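Local coordinates for like-Sm ribonucleoprotein core (Methanococcus vannielii SB, PDB 5MKI), which probably binds RNA, as an archaeal Sm-like protein that assembles into a ring of seven subunits and can hold a uridine nucleotide, at residues G12-N16 with T17-V21. Residues are numbered along the deposited sequence; the frame is centred on the assembly and turned at random.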
ATOM      1  N   GLY A  12      13.359 -12.797 -17.611  1.00 27.66           N
ATOM      2  CA  GLY A  12      14.489 -13.705 -17.662  1.00 26.68           C
ATOM      3  C   GLY A  12      15.055 -13.852 -19.061  1.00 34.02           C
ATOM      4  O   GLY A  12      16.265 -14.001 -19.228  1.00 38.70           O
ATOM      5  N   LYS A  13      14.192 -13.795 -20.085  1.00 30.66           N
ATOM      6  CA  LYS A  13      14.662 -13.852 -21.469  1.00 36.01           C
ATOM      7  C   LYS A  13      15.371 -12.573 -21.898  1.00 37.64           C
ATOM      8  O   LYS A  13      16.177 -12.610 -22.837  1.00 34.64           O
ATOM      9  CB  LYS A  13      13.491 -14.125 -22.417  1.00 29.84           C
ATOM     10  CG  LYS A  13      12.750 -15.420 -22.119  1.00 36.48           C
ATOM     11  CD  LYS A  13      11.567 -15.630 -23.072  1.00 38.65           C
ATOM     12  CE  LYS A  13      11.145 -17.098 -23.116  1.00 44.78           C
ATOM     13  NZ  LYS A  13      11.345 -17.745 -21.784  1.00 43.36           N
ATOM     14  N   SER A  14      15.079 -11.444 -21.247  1.00 33.72           N
ATOM     15  CA  SER A  14      15.679 -10.159 -21.575  1.00 28.59           C
ATOM     16  C   SER A  14      16.946  -9.874 -20.792  1.00 28.51           C
ATOM     17  O   SER A  14      17.453  -8.748 -20.864  1.00 28.63           O
ATOM     18  CB  SER A  14      14.683  -9.028 -21.328  1.00 28.14           C
ATOM     19  OG  SER A  14      13.609  -9.096 -22.230  1.00 28.80           O
ATOM     20  N   ILE A  15      17.462 -10.848 -20.036  1.00 26.29           N
ATOM     21  CA  ILE A  15      18.716 -10.633 -19.330  1.00 27.36           C
ATOM     22  C   ILE A  15      19.799 -10.278 -20.344  1.00 35.40           C
ATOM     23  O   ILE A  15      19.894 -10.885 -21.423  1.00 30.46           O
ATOM     24  CB  ILE A  15      19.125 -11.864 -18.506  1.00 30.82           C
ATOM     25  CG1 ILE A  15      18.182 -12.070 -17.304  1.00 28.82           C
ATOM     26  CG2 ILE A  15      20.563 -11.703 -18.011  1.00 30.10           C
ATOM     27  CD1 ILE A  15      18.347 -11.035 -16.188  1.00 26.35           C
ATOM     28  N   ASN A  16      20.591  -9.257 -20.008  1.00 31.55           N
ATOM     29  CA  ASN A  16      21.709  -8.777 -20.826  1.00 31.43           C
ATOM     30  C   ASN A  16      21.234  -8.213 -22.162  1.00 33.79           C
ATOM     31  O   ASN A  16      21.937  -8.302 -23.170  1.00 35.04           O
ATOM     32  CB  ASN A  16      22.757  -9.873 -21.032  1.00 34.70           C
ATOM     33  CG  ASN A  16      23.534 -10.149 -19.774  1.00 34.27           C
ATOM     34  OD1 ASN A  16      23.892  -9.219 -19.050  1.00 38.46           O
ATOM     35  ND2 ASN A  16      23.783 -11.421 -19.485  1.00 34.44           N
ATOM     36  N   THR A  17      20.027  -7.651 -22.171  1.00 32.19           N
ATOM     37  CA  THR A  17      19.550  -6.788 -23.239  1.00 32.43           C
ATOM     38  C   THR A  17      19.072  -5.480 -22.618  1.00 34.38           C
ATOM     39  O   THR A  17      19.000  -5.339 -21.392  1.00 34.13           O
ATOM     40  CB  THR A  17      18.427  -7.449 -24.052  1.00 33.76           C
ATOM     41  OG1 THR A  17      17.227  -7.511 -23.265  1.00 34.00           O
ATOM     42  CG2 THR A  17      18.831  -8.857 -24.479  1.00 33.57           C
ATOM     43  N   ASN A  18      18.742  -4.518 -23.476  1.00 29.81           N
ATOM     44  CA  ASN A  18      18.293  -3.204 -23.034  1.00 33.93           C
ATOM     45  C   ASN A  18      16.781  -3.185 -22.839  1.00 35.07           C
ATOM     46  O   ASN A  18      16.029  -3.598 -23.730  1.00 33.29           O
ATOM     47  CB  ASN A  18      18.699  -2.133 -24.045  1.00 36.29           C
ATOM     48  CG  ASN A  18      18.942  -0.797 -23.396  1.00 42.41           C
ATOM     49  OD1 ASN A  18      18.009  -0.042 -23.121  1.00 48.09           O
ATOM     50  ND2 ASN A  18      20.205  -0.502 -23.127  1.00 42.85           N
ATOM     51  N   VAL A  19      16.335  -2.703 -21.673  1.00 32.52           N
ATOM     52  CA  VAL A  19      14.908  -2.605 -21.392  1.00 29.41           C
ATOM     53  C   VAL A  19      14.580  -1.179 -20.980  1.00 24.99           C
ATOM     54  O   VAL A  19      15.438  -0.422 -20.528  1.00 30.88           O
ATOM     55  CB  VAL A  19      14.448  -3.610 -20.311  1.00 29.76           C
ATOM     56  CG1 VAL A  19      14.793  -5.038 -20.762  1.00 29.40           C
ATOM     57  CG2 VAL A  19      15.066  -3.271 -18.935  1.00 23.54           C
ATOM     58  N   THR A  20      13.323  -0.818 -21.170  1.00 27.12           N
ATOM     59  CA  THR A  20      12.774   0.458 -20.734  1.00 32.08           C
ATOM     60  C   THR A  20      11.776   0.186 -19.614  1.00 27.80           C
ATOM     61  O   THR A  20      10.778  -0.505 -19.835  1.00 25.83           O
ATOM     62  CB  THR A  20      12.096   1.182 -21.896  1.00 28.48           C
ATOM     63  OG1 THR A  20      13.032   1.290 -22.972  1.00 37.28           O
ATOM     64  CG2 THR A  20      11.636   2.574 -21.488  1.00 29.41           C
ATOM     65  N   VAL A  21      12.055   0.715 -18.427  1.00 26.46           N
ATOM     66  CA  VAL A  21      11.179   0.569 -17.262  1.00 27.90           C
ATOM     67  C   VAL A  21      10.390   1.859 -17.100  1.00 25.11           C
ATOM     68  O   VAL A  21      10.960   2.902 -16.766  1.00 29.17           O
ATOM     69  CB  VAL A  21      11.966   0.252 -15.980  1.00 25.64           C
ATOM     70  CG1 VAL A  21      10.986   0.044 -14.784  1.00 25.81           C
ATOM     71  CG2 VAL A  21      12.845  -0.967 -16.168  1.00 24.79           C
TER
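T17 doubles back on S14 across a type II beta turn, a compact example of how an Sm fold passes from its N-terminal helix, 9-13, into the first strand of the curled antiparallel sheet, 18-23. The carbonyl oxygen S14 O takes two bonds from one residue: T17 N reaches it at 3.1 Å, the bond that closes the turn, and the hydroxyl T17 OG1 gives its proton to S14 O at 2.7 Å. Both donors approach the same face of the carbonyl, the amide 43° out of its plane and the hydroxyl 31°. The hydroxyl gets there because chi1 of 71° sets it between the backbone N and the carbonyl carbon of T17. A valine here would probably lose the shorter bond, leaving S14 O with the amide alone across the turn. N16, at the third position of the turn, adopts the left-handed backbone conformation that a type II turn needs there, and N16 OD1 is hydrogen-bonded to K34 NZ. Backbone hydrogen bonds of N16 and T17 with L33 join the end of the turn to strand 28-36. Two residues further along the chain, V19 packs in the buried interior among L33, L44, V70 and L72, and V19 CG1 lies 4.0 Å from S14 CB.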